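Local coordinates for protein tartrate dehydrogenase/decarboxylase (Pseudomonas putida, PDB 3FLK) that oxidises tartrate with NAD to oxaloglycolate, converts meso-tartrate to D-glycerate, and oxidatively decarboxylates D-malate to pyruvate, working as a metal-dependent homodimer, at residues A9-D14 and F44-C49; D169-Y174 and P201-R206; S189-N194 and W219-I224. The protein carries 1 engineered substitution. All blocks are in the same frame, centred on the assembly; numbering follows the deposited sequence.

Interaction 1: A9-D14 and F44-C49; sequences AAIPGD and FEWASC
Ala9 rests its methyl obliquely against the Phe44 ring, CB lying 3.7 Å from CE2, with Tyr70 and Leu67 also touching Ala9. At the next residue the backbone takes over: Phe44 N donates to Ala10 O at 2.9 Å. Ala10 also pairs by its backbone with Asp42, so parallel pairing carries on just past the end of strand 39-43. Ile11 spreads its branches over the loop. With CG1 beside the backbone N (chi1 -50°), that atom comes 4.1 Å from Phe44 CB, while CG2 reaches to 3.8 Å from Ala47 CB. The setting is a beta-alpha-beta unit, in which strand 6-13, helix 17-35 and strand 39-43 place two parallel strands side by side; the loop of 44-49 leaves the second strand and leads into helix 49-55. Pro12 brings ring atom CD to 3.5 Å from Phe44 O. At the next residue Gly13 N donates to a water at 3.1 Å, and Phe44 O and Trp46 O both lie within hydrogen-bonding range of that same water. Gly13 CA approaches Ala47 O at 3.5 Å as a CA-H...O contact; this buried oxygen has no conventional partner in the model. Asp14 then receives the start of the helix: OD1 accepts Cys49 N at 2.8 Å through its syn lone pair, in a nearly straight bond (167°), and OD2 accepts Gly79 N. Ser48, the N-cap residue, donates from OG to Glu45 O and makes a weak capping hydrogen bond with Tyr51 N, while the carboxylate of Asp14 may interact favourably with the positive end of the helix dipole.

Interaction 2: D169-Y174 and P201-R206; sequences DRILKY and PYWDKR
Asp169 and Arg206 tie together helices 165-181 and 199-211, the two that flank strand 186-191 in sequence, in a helix-helix packing of the alpha/beta fold; the short segments cross at -49°. Arg206 grips the carboxylate side-on. NE donates to OD1 of Asp169 at 3.0 Å and NH2 to OD2 at 2.9 Å, each through a syn lone pair, with the two flat groups turned 33° from one another. The arginine chain is bent at chi2 and chi3, and its CG lies over one face of the Tyr202 ring. Asp169 OD1 has a second donor in a water, 2.7 Å away, whose other proton goes to Arg206 O, so side chain and backbone of one residue are both linked to the same oxygen. An alanine at Arg206 would probably leave both carboxylate oxygens of Asp169 without their charged partner and the group freer to turn. Beside this polar pair, Leu172 CD1 lies 3.6 Å from Arg206 C, while CD2 covers one face of the Trp203 indole toward its rim. The indole NE1 is satisfied by Ser189 OG, and at the far end of the ring Trp203 CH2 meets Ile171 CG2 at 3.8 Å.

Interaction 3: S189-N194 and W219-I224; sequences SATKSN and WDKQHI. With NAI (1,4-dihydronicotinamide adenine dinucleotide), chain N; OXL (oxalate ion), chain O.
His223 and Asn194 are brought together by their first torsions. The histidine keeps CG beside its backbone N (chi1 -68°), whereas Asn194 holds CG between backbone N and carbonyl carbon (chi1 47°), and amide and imidazole end up stacked, their planes 12° apart. Asn194 ND2 sits over one face of the ring, 3.5 Å from NE2 and not hydrogen-bonded to it. Instead ND2 donates to O2D of the bound NADH at 3.1 Å, while the ring's CD2 edge meets the phosphate oxygen O2N in plane at 3.3 Å. His223 NE2 is taken by Asp86 of the second subunit; ND1 is buried without a partner. Lys192, bent at chi2 and chi4, runs at about a right angle across His223 and Ile224, its CD lying 3.8 Å from Ile224 CG2. Its NZ is gripped several times over: it donates to Asn194 OD1 at 2.9 Å and to oxalate O4 at 3.2 Å, and it forms a salt bridge with Asp249 of the second subunit. The contact therefore builds one wall of an active site shared across the dimer, with a magnesium ion close to the lysine.

Behind the site, the backbones form a parallel ladder. Ser189 N donates to Asp220 O, Gln222 N to Ser189 O and Thr191 N to Gln222 O; Ile224 N to Thr191 O is weak. Together with helix 199-211 the two strands make a beta-alpha-beta crossover at the edge of the sheet within this chain. Thr191, Ser193 and Lys221 send their polar ends to Asp204 of that helix, whereas Ala190 and Gln222 pack on Leu227 of helix 224-233, which begins directly after His223.

How the interactions relate
From the N terminus, interaction 1 closes first, bringing the loop after strand 39-43 back onto strand 6-13 at one end of the large mixed sheet. It is complete before the other two open, and its centre lies about 34 Å from that of interaction 2 and 36 Å from that of interaction 3, across the centre of the chain. Those two cross: 169-174, 189-194, 201-206 and 219-224 alternate between them, so the two loops they close overlap along the chain without either nesting in the other. Interaction 2 fastens helix to helix, interaction 3 strand to strand at the sheet's other end, and Asp204 of helix 199-211 joins these layers. Both also touch the second subunit.

Interaction 1: A9-D14 and F44-C49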
loop_
_atom_site.group_PDB
_atom_site.type_symbol
_atom_site.label_atom_id
_atom_site.label_comp_id
_atom_site.label_asym_id
_atom_site.label_seq_id
_atom_site.Cartn_x
_atom_site.Cartn_y
_atom_site.Cartn_z
ATOM N N ALA A 9 -19.615 -26.231 -0.056
ATOM C CA ALA A 9 -20.009 -25.573 -1.292
ATOM C C ALA A 9 -18.760 -25.109 -2.039
ATOM O O ALA A 9 -18.085 -24.167 -1.615
ATOM C CB ALA A 9 -20.937 -24.404 -1.002
ATOM N N ALA A 10 -18.448 -25.796 -3.136
ATOM C CA ALA A 10 -17.292 -25.470 -3.966
ATOM C C ALA A 10 -17.714 -24.557 -5.112
ATOM O O ALA A 10 -18.581 -24.911 -5.918
ATOM C CB ALA A 10 -16.637 -26.742 -4.495
ATOM N N ILE A 11 -17.111 -23.372 -5.164
ATOM C CA ILE A 11 -17.464 -22.360 -6.156
ATOM C C ILE A 11 -16.184 -21.851 -6.822
ATOM O O ILE A 11 -15.517 -20.963 -6.287
ATOM C CB ILE A 11 -18.260 -21.174 -5.526
ATOM C CG1 ILE A 11 -19.435 -21.687 -4.680
ATOM C CG2 ILE A 11 -18.745 -20.204 -6.615
ATOM C CD1 ILE A 11 -20.197 -20.600 -3.921
ATOM N N PRO A 12 -15.824 -22.432 -7.986
ATOM C CA PRO A 12 -14.580 -22.055 -8.666
ATOM C C PRO A 12 -14.545 -20.600 -9.153
ATOM O O PRO A 12 -13.505 -19.945 -9.053
ATOM C CB PRO A 12 -14.503 -23.033 -9.848
ATOM C CG PRO A 12 -15.887 -23.523 -10.050
ATOM C CD PRO A 12 -16.561 -23.484 -8.710
ATOM N N GLY A 13 -15.667 -20.107 -9.670
ATOM C CA GLY A 13 -15.746 -18.743 -10.187
ATOM C C GLY A 13 -15.146 -18.595 -11.574
ATOM O O GLY A 13 -15.478 -19.361 -12.483
ATOM N N ASP A 14 -14.256 -17.615 -11.723
ATOM C CA ASP A 14 -13.666 -17.248 -13.012
ATOM C C ASP A 14 -12.190 -17.611 -13.117
ATOM O O ASP A 14 -11.519 -17.830 -12.102
ATOM C CB ASP A 14 -13.798 -15.735 -13.249
ATOM C CG ASP A 14 -15.240 -15.274 -13.356
ATOM O OD1 ASP A 14 -16.036 -15.932 -14.056
ATOM O OD2 ASP A 14 -15.573 -14.233 -12.752
ATOM N N PHE A 44 -20.906 -25.359 -7.618
ATOM C CA PHE A 44 -21.836 -24.376 -8.166
ATOM C C PHE A 44 -21.178 -23.590 -9.292
ATOM O O PHE A 44 -20.024 -23.169 -9.173
ATOM C CB PHE A 44 -22.330 -23.430 -7.068
ATOM C CG PHE A 44 -23.122 -24.114 -5.989
ATOM C CD1 PHE A 44 -24.493 -24.303 -6.130
ATOM C CD2 PHE A 44 -22.499 -24.573 -4.834
ATOM C CE1 PHE A 44 -25.232 -24.934 -5.136
ATOM C CE2 PHE A 44 -23.230 -25.209 -3.835
ATOM C CZ PHE A 44 -24.600 -25.388 -3.987
ATOM N N GLU A 45 -21.925 -23.398 -10.378
ATOM C CA GLU A 45 -21.413 -22.750 -11.585
ATOM C C GLU A 45 -21.601 -21.235 -11.565
ATOM O O GLU A 45 -21.019 -20.521 -12.385
ATOM C CB GLU A 45 -22.075 -23.339 -12.838
ATOM C CG GLU A 45 -21.969 -24.861 -12.965
ATOM C CD GLU A 45 -20.538 -25.350 -13.108
ATOM O OE1 GLU A 45 -19.872 -24.976 -14.098
ATOM O OE2 GLU A 45 -20.082 -26.120 -12.233
ATOM N N TRP A 46 -22.416 -20.745 -10.633
ATOM C CA TRP A 46 -22.643 -19.307 -10.516
ATOM C C TRP A 46 -21.541 -18.589 -9.733
ATOM O O TRP A 46 -20.501 -19.186 -9.433
ATOM C CB TRP A 46 -24.052 -18.973 -10.002
ATOM C CG TRP A 46 -24.634 -19.909 -8.983
ATOM C CD1 TRP A 46 -25.399 -21.012 -9.226
ATOM C CD2 TRP A 46 -24.547 -19.789 -7.558
ATOM N NE1 TRP A 46 -25.777 -21.600 -8.043
ATOM C CE2 TRP A 46 -25.269 -20.868 -7.003
ATOM C CE3 TRP A 46 -23.921 -18.878 -6.696
ATOM C CZ2 TRP A 46 -25.384 -21.061 -5.623
ATOM C CZ3 TRP A 46 -24.033 -19.072 -5.325
ATOM C CH2 TRP A 46 -24.760 -20.158 -4.803
ATOM N N ALA A 47 -21.772 -17.316 -9.407
ATOM C CA ALA A 47 -20.721 -16.423 -8.903
ATOM C C ALA A 47 -19.548 -16.407 -9.890
ATOM O O ALA A 47 -18.375 -16.525 -9.513
ATOM C CB ALA A 47 -20.275 -16.822 -7.489
ATOM N N SER A 48 -19.903 -16.278 -11.167
ATOM C CA SER A 48 -18.955 -16.254 -12.272
ATOM C C SER A 48 -19.482 -15.319 -13.352
ATOM O O SER A 48 -20.689 -15.049 -13.422
ATOM C CB SER A 48 -18.758 -17.659 -12.844
ATOM O OG SER A 48 -19.919 -18.106 -13.532
ATOM N N CYS A 49 -18.577 -14.825 -14.190
ATOM C CA CYS A 49 -18.943 -13.899 -15.254
ATOM C C CYS A 49 -19.682 -14.580 -16.408
ATOM O O CYS A 49 -20.446 -13.930 -17.121
ATOM C CB CYS A 49 -17.716 -13.124 -15.736
ATOM S SG CYS A 49 -17.094 -11.961 -14.484
HETATM O O HOH W 1 -18.598 -21.006 -9.998
HETATM O O HOH W 2 -17.591 -21.192 -12.541
#

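Interaction 2: D169-Y174 and P201-R206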
loop_
_atom_site.group_PDB
_atom_site.type_symbol
_atom_site.label_atom_id
_atom_site.label_comp_id
_atom_site.label_asym_id
_atom_site.label_seq_id
_atom_site.Cartn_x
_atom_site.Cartn_y
_atom_site.Cartn_z
ATOM N N ASP A 169 -14.443 -2.477 16.877
ATOM C CA ASP A 169 -14.137 -3.185 18.124
ATOM C C ASP A 169 -13.949 -4.691 17.934
ATOM O O ASP A 169 -13.020 -5.270 18.491
ATOM C CB ASP A 169 -15.205 -2.916 19.192
ATOM C CG ASP A 169 -15.036 -1.560 19.865
ATOM O OD1 ASP A 169 -14.105 -0.810 19.499
ATOM O OD2 ASP A 169 -15.837 -1.247 20.772
ATOM N N ARG A 170 -14.820 -5.311 17.140
ATOM C CA ARG A 170 -14.793 -6.764 16.962
ATOM C C ARG A 170 -13.579 -7.280 16.180
ATOM O O ARG A 170 -13.078 -8.366 16.470
ATOM C CB ARG A 170 -16.112 -7.290 16.379
ATOM C CG ARG A 170 -16.419 -6.860 14.954
ATOM C CD ARG A 170 -17.770 -7.398 14.521
ATOM N NE ARG A 170 -18.081 -7.051 13.138
ATOM C CZ ARG A 170 -19.162 -7.465 12.482
ATOM N NH1 ARG A 170 -20.051 -8.257 13.072
ATOM N NH2 ARG A 170 -19.348 -7.087 11.224
ATOM N N ILE A 171 -13.104 -6.511 15.200
ATOM C CA ILE A 171 -11.884 -6.887 14.479
ATOM C C ILE A 171 -10.642 -6.696 15.358
ATOM O O ILE A 171 -9.731 -7.525 15.336
ATOM C CB ILE A 171 -11.743 -6.175 13.084
ATOM C CG1 ILE A 171 -10.676 -6.863 12.218
ATOM C CG2 ILE A 171 -11.449 -4.681 13.228
ATOM C CD1 ILE A 171 -11.083 -8.246 11.709
ATOM N N LEU A 172 -10.628 -5.617 16.141
ATOM C CA LEU A 172 -9.529 -5.341 17.067
ATOM C C LEU A 172 -9.464 -6.399 18.162
ATOM O O LEU A 172 -8.380 -6.868 18.515
ATOM C CB LEU A 172 -9.660 -3.942 17.682
ATOM C CG LEU A 172 -9.420 -2.734 16.767
ATOM C CD1 LEU A 172 -9.843 -1.453 17.466
ATOM C CD2 LEU A 172 -7.969 -2.646 16.291
ATOM N N LYS A 173 -10.629 -6.780 18.684
ATOM C CA LYS A 173 -10.714 -7.833 19.693
ATOM C C LYS A 173 -10.154 -9.152 19.164
ATOM O O LYS A 173 -9.350 -9.798 19.835
ATOM C CB LYS A 173 -12.150 -8.019 20.185
ATOM C CG LYS A 173 -12.275 -9.023 21.329
ATOM C CD LYS A 173 -13.652 -8.993 21.961
ATOM C CE LYS A 173 -13.729 -9.937 23.156
ATOM N NZ LYS A 173 -13.649 -11.366 22.747
ATOM N N TYR A 174 -10.567 -9.538 17.958
ATOM C CA TYR A 174 -10.068 -10.767 17.350
ATOM C C TYR A 174 -8.541 -10.761 17.255
ATOM O O TYR A 174 -7.889 -11.735 17.642
ATOM C CB TYR A 174 -10.698 -11.014 15.973
ATOM C CG TYR A 174 -10.546 -12.448 15.510
ATOM C CD1 TYR A 174 -11.543 -13.392 15.766
ATOM C CD2 TYR A 174 -9.393 -12.870 14.845
ATOM C CE1 TYR A 174 -11.402 -14.719 15.351
ATOM C CE2 TYR A 174 -9.242 -14.194 14.432
ATOM C CZ TYR A 174 -10.249 -15.109 14.688
ATOM O OH TYR A 174 -10.106 -16.418 14.276
ATOM N N PRO A 201 -8.066 8.633 12.984
ATOM C CA PRO A 201 -7.970 8.984 14.408
ATOM C C PRO A 201 -8.942 8.179 15.270
ATOM O O PRO A 201 -8.611 7.824 16.398
ATOM C CB PRO A 201 -8.336 10.469 14.424
ATOM C CG PRO A 201 -7.925 10.952 13.079
ATOM C CD PRO A 201 -8.303 9.832 12.156
ATOM N N TYR A 202 -10.119 7.881 14.724
ATOM C CA TYR A 202 -11.108 7.064 15.415
ATOM C C TYR A 202 -10.651 5.609 15.582
ATOM O O TYR A 202 -10.791 5.031 16.662
ATOM C CB TYR A 202 -12.455 7.117 14.693
ATOM C CG TYR A 202 -13.501 6.243 15.338
ATOM C CD1 TYR A 202 -14.123 6.629 16.527
ATOM C CD2 TYR A 202 -13.859 5.020 14.769
ATOM C CE1 TYR A 202 -15.077 5.821 17.128
ATOM C CE2 TYR A 202 -14.815 4.206 15.363
ATOM C CZ TYR A 202 -15.418 4.614 16.540
ATOM O OH TYR A 202 -16.362 3.810 17.129
ATOM N N TRP A 203 -10.122 5.030 14.506
ATOM C CA TRP A 203 -9.542 3.684 14.534
ATOM C C TRP A 203 -8.449 3.599 15.603
ATOM O O TRP A 203 -8.426 2.655 16.392
ATOM C CB TRP A 203 -9.012 3.312 13.142
ATOM C CG TRP A 203 -8.217 2.024 13.049
ATOM C CD1 TRP A 203 -6.866 1.878 13.225
ATOM C CD2 TRP A 203 -8.717 0.723 12.721
ATOM N NE1 TRP A 203 -6.500 0.569 13.038
ATOM C CE2 TRP A 203 -7.616 -0.164 12.730
ATOM C CE3 TRP A 203 -9.990 0.216 12.429
ATOM C CZ2 TRP A 203 -7.748 -1.533 12.461
ATOM C CZ3 TRP A 203 -10.121 -1.149 12.158
ATOM C CH2 TRP A 203 -9.003 -2.004 12.176
ATOM N N ASP A 204 -7.571 4.602 15.638
ATOM C CA ASP A 204 -6.526 4.711 16.665
ATOM C C ASP A 204 -7.101 4.771 18.084
ATOM O O ASP A 204 -6.595 4.108 18.991
ATOM C CB ASP A 204 -5.645 5.940 16.417
ATOM C CG ASP A 204 -4.805 5.825 15.153
ATOM O OD1 ASP A 204 -4.900 4.798 14.447
ATOM O OD2 ASP A 204 -4.041 6.772 14.871
ATOM N N LYS A 205 -8.155 5.566 18.262
ATOM C CA LYS A 205 -8.821 5.713 19.558
ATOM C C LYS A 205 -9.379 4.377 20.057
ATOM O O LYS A 205 -9.206 4.022 21.227
ATOM C CB LYS A 205 -9.935 6.760 19.465
ATOM C CG LYS A 205 -10.370 7.344 20.793
ATOM C CD LYS A 205 -11.398 8.448 20.583
ATOM C CE LYS A 205 -11.760 9.129 21.894
ATOM N NZ LYS A 205 -12.579 10.356 21.661
ATOM N N ARG A 206 -10.036 3.637 19.166
ATOM C CA ARG A 206 -10.585 2.327 19.518
ATOM C C ARG A 206 -9.491 1.279 19.753
ATOM O O ARG A 206 -9.662 0.380 20.576
ATOM C CB ARG A 206 -11.581 1.833 18.460
ATOM C CG ARG A 206 -12.819 2.722 18.241
ATOM C CD ARG A 206 -13.493 3.154 19.550
ATOM N NE ARG A 206 -13.990 2.024 20.334
ATOM C CZ ARG A 206 -14.315 2.084 21.625
ATOM N NH1 ARG A 206 -14.192 3.223 22.300
ATOM N NH2 ARG A 206 -14.753 0.997 22.246
HETATM O O HOH W 3 -11.973 -0.770 21.194
#

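Interaction 3: S189-N194 and W219-I224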
loop_
_atom_site.group_PDB
_atom_site.type_symbol
_atom_site.label_atom_id
_atom_site.label_comp_id
_atom_site.label_asym_id
_atom_site.label_seq_id
_atom_site.Cartn_x
_atom_site.Cartn_y
_atom_site.Cartn_z
ATOM N N SER A 189 -0.984 -2.139 14.386
ATOM C CA SER A 189 -2.191 -1.568 13.807
ATOM C C SER A 189 -1.829 -0.690 12.613
ATOM O O SER A 189 -1.031 0.239 12.742
ATOM C CB SER A 189 -2.943 -0.746 14.860
ATOM O OG SER A 189 -4.194 -0.307 14.355
ATOM N N ALA A 190 -2.406 -0.998 11.452
ATOM C CA ALA A 190 -2.235 -0.157 10.269
ATOM C C ALA A 190 -3.131 1.070 10.383
ATOM O O ALA A 190 -4.331 0.949 10.637
ATOM C CB ALA A 190 -2.552 -0.937 8.995
ATOM N N THR A 191 -2.544 2.246 10.194
ATOM C CA THR A 191 -3.295 3.496 10.290
ATOM C C THR A 191 -2.888 4.524 9.223
ATOM O O THR A 191 -1.962 4.294 8.449
ATOM C CB THR A 191 -3.211 4.098 11.733
ATOM O OG1 THR A 191 -4.152 5.172 11.869
ATOM C CG2 THR A 191 -1.814 4.605 12.051
ATOM N N LYS A 192 -3.616 5.637 9.170
ATOM C CA LYS A 192 -3.213 6.816 8.397
ATOM C C LYS A 192 -3.901 8.035 8.996
ATOM O O LYS A 192 -4.642 8.755 8.322
ATOM C CB LYS A 192 -3.530 6.665 6.900
ATOM C CG LYS A 192 -2.598 7.475 5.984
ATOM C CD LYS A 192 -1.133 7.284 6.385
ATOM C CE LYS A 192 -0.158 7.814 5.351
ATOM N NZ LYS A 192 -0.005 9.295 5.387
ATOM N N SER A 193 -3.638 8.242 10.285
ATOM C CA SER A 193 -4.333 9.243 11.090
ATOM C C SER A 193 -3.818 10.667 10.899
ATOM O O SER A 193 -4.209 11.570 11.640
ATOM C CB SER A 193 -4.312 8.844 12.570
ATOM O OG SER A 193 -3.052 8.306 12.943
ATOM N N ASN A 194 -2.941 10.872 9.919
ATOM C CA ASN A 194 -2.598 12.227 9.500
ATOM C C ASN A 194 -3.439 12.687 8.308
ATOM O O ASN A 194 -4.088 13.729 8.376
ATOM C CB ASN A 194 -1.085 12.416 9.267
ATOM C CG ASN A 194 -0.449 11.302 8.435
ATOM O OD1 ASN A 194 -1.120 10.583 7.694
ATOM N ND2 ASN A 194 0.869 11.174 8.552
ATOM N N TRP A 219 1.878 -3.528 21.676
ATOM C CA TRP A 219 1.212 -2.979 20.493
ATOM C C TRP A 219 1.827 -1.679 19.980
ATOM O O TRP A 219 2.304 -0.850 20.759
ATOM C CB TRP A 219 -0.302 -2.828 20.721
ATOM C CG TRP A 219 -0.716 -1.547 21.395
ATOM C CD1 TRP A 219 -0.672 -1.274 22.734
ATOM C CD2 TRP A 219 -1.243 -0.370 20.761
ATOM N NE1 TRP A 219 -1.134 0.002 22.972
ATOM C CE2 TRP A 219 -1.492 0.577 21.780
ATOM C CE3 TRP A 219 -1.526 -0.024 19.432
ATOM C CZ2 TRP A 219 -2.009 1.850 21.514
ATOM C CZ3 TRP A 219 -2.041 1.245 19.167
ATOM C CH2 TRP A 219 -2.275 2.165 20.205
ATOM N N ASP A 220 1.816 -1.520 18.661
ATOM C CA ASP A 220 2.246 -0.276 18.028
ATOM C C ASP A 220 1.347 0.068 16.841
ATOM O O ASP A 220 0.677 -0.806 16.280
ATOM C CB ASP A 220 3.721 -0.351 17.606
ATOM C CG ASP A 220 3.953 -1.246 16.394
ATOM O OD1 ASP A 220 4.648 -0.803 15.455
ATOM O OD2 ASP A 220 3.452 -2.388 16.372
ATOM N N LYS A 221 1.316 1.346 16.482
ATOM C CA LYS A 221 0.605 1.777 15.286
ATOM C C LYS A 221 1.584 2.382 14.288
ATOM O O LYS A 221 2.567 3.027 14.668
ATOM C CB LYS A 221 -0.542 2.742 15.619
ATOM C CG LYS A 221 -0.115 4.084 16.185
ATOM C CD LYS A 221 -1.321 4.940 16.534
ATOM C CE LYS A 221 -0.898 6.365 16.828
ATOM N NZ LYS A 221 -2.063 7.222 17.166
ATOM N N GLN A 222 1.326 2.135 13.010
ATOM C CA GLN A 222 2.190 2.617 11.949
ATOM C C GLN A 222 1.336 3.144 10.813
ATOM O O GLN A 222 0.358 2.500 10.414
ATOM C CB GLN A 222 3.116 1.500 11.452
ATOM C CG GLN A 222 4.126 1.009 12.491
ATOM C CD GLN A 222 5.086 -0.041 11.961
ATOM O OE1 GLN A 222 5.544 -0.906 12.710
ATOM N NE2 GLN A 222 5.404 0.031 10.672
ATOM N N HIS A 223 1.692 4.324 10.311
ATOM C CA HIS A 223 1.050 4.858 9.121
ATOM C C HIS A 223 1.288 3.881 7.971
ATOM O O HIS A 223 2.360 3.280 7.876
ATOM C CB HIS A 223 1.583 6.250 8.777
ATOM C CG HIS A 223 1.208 7.309 9.771
ATOM N ND1 HIS A 223 -0.098 7.569 10.130
ATOM C CD2 HIS A 223 1.969 8.187 10.466
ATOM C CE1 HIS A 223 -0.125 8.553 11.011
ATOM N NE2 HIS A 223 1.117 8.949 11.230
ATOM N N ILE A 224 0.284 3.725 7.116
ATOM C CA ILE A 224 0.302 2.704 6.067
ATOM C C ILE A 224 1.508 2.816 5.126
ATOM O O ILE A 224 2.058 1.798 4.711
ATOM C CB ILE A 224 -1.058 2.629 5.289
ATOM C CG1 ILE A 224 -1.097 1.421 4.336
ATOM C CG2 ILE A 224 -1.364 3.938 4.549
ATOM C CD1 ILE A 224 -1.129 0.061 5.033
HETATM P PA NAI N . 8.651 9.144 9.221
HETATM O O1A NAI N . 8.937 9.339 7.782
HETATM O O2A NAI N . 8.879 10.392 9.981
HETATM O O5B NAI N . 9.592 7.986 9.817
HETATM C C5B NAI N . 9.410 6.626 9.494
HETATM C C4B NAI N . 10.683 5.830 9.777
HETATM O O4B NAI N . 11.699 6.163 8.849
HETATM C C3B NAI N . 11.237 6.114 11.165
HETATM O O3B NAI N . 11.673 4.898 11.727
HETATM C C2B NAI N . 12.404 7.049 10.918
HETATM O O2B NAI N . 13.449 6.880 11.849
HETATM C C1B NAI N . 12.832 6.715 9.496
HETATM N N9A NAI N . 13.279 7.929 8.796
HETATM C C8A NAI N . 12.489 8.944 8.317
HETATM N N7A NAI N . 13.282 9.869 7.736
HETATM C C5A NAI N . 14.562 9.461 7.831
HETATM C C6A NAI N . 15.757 10.028 7.404
HETATM N N6A NAI N . 15.756 11.168 6.716
HETATM N N1A NAI N . 16.943 9.362 7.646
HETATM C C2A NAI N . 16.943 8.149 8.309
HETATM N N3A NAI N . 15.749 7.594 8.732
HETATM C C4A NAI N . 14.578 8.239 8.494
HETATM O O3 NAI N . 7.131 8.629 9.314
HETATM P PN NAI N . 6.297 8.295 10.648
HETATM O O1N NAI N . 7.212 7.797 11.699
HETATM O O2N NAI N . 5.160 7.460 10.208
HETATM O O5D NAI N . 5.701 9.730 11.065
HETATM C C5D NAI N . 6.311 10.550 12.040
HETATM C C4D NAI N . 5.655 11.928 12.028
HETATM O O4D NAI N . 5.906 12.586 10.799
HETATM C C3D NAI N . 4.144 11.854 12.181
HETATM O O3D NAI N . 3.741 12.887 13.049
HETATM C C2D NAI N . 3.616 12.105 10.780
HETATM O O2D NAI N . 2.344 12.707 10.801
HETATM C C1D NAI N . 4.693 13.009 10.196
HETATM N N1N NAI N . 4.842 12.963 8.725
HETATM C C2N NAI N . 4.967 14.151 8.054
HETATM C C3N NAI N . 5.129 14.173 6.670
HETATM C C7N NAI N . 5.482 15.465 5.992
HETATM O O7N NAI N . 5.938 16.544 6.774
HETATM N N7N NAI N . 5.363 15.569 4.666
HETATM C C4N NAI N . 5.171 12.968 5.968
HETATM C C5N NAI N . 5.050 11.759 6.658
HETATM C C6N NAI N . 4.890 11.768 8.043
HETATM C C1 OXL O . 2.920 12.206 2.694
HETATM C C2 OXL O . 2.308 11.766 3.953
HETATM O O1 OXL O . 3.871 11.534 2.225
HETATM O O2 OXL O . 1.440 12.480 4.509
HETATM O O3 OXL O . 2.485 13.228 2.118
HETATM O O4 OXL O . 2.674 10.670 4.441
HETATM O O HOH W 4 -0.900 9.332 14.806
#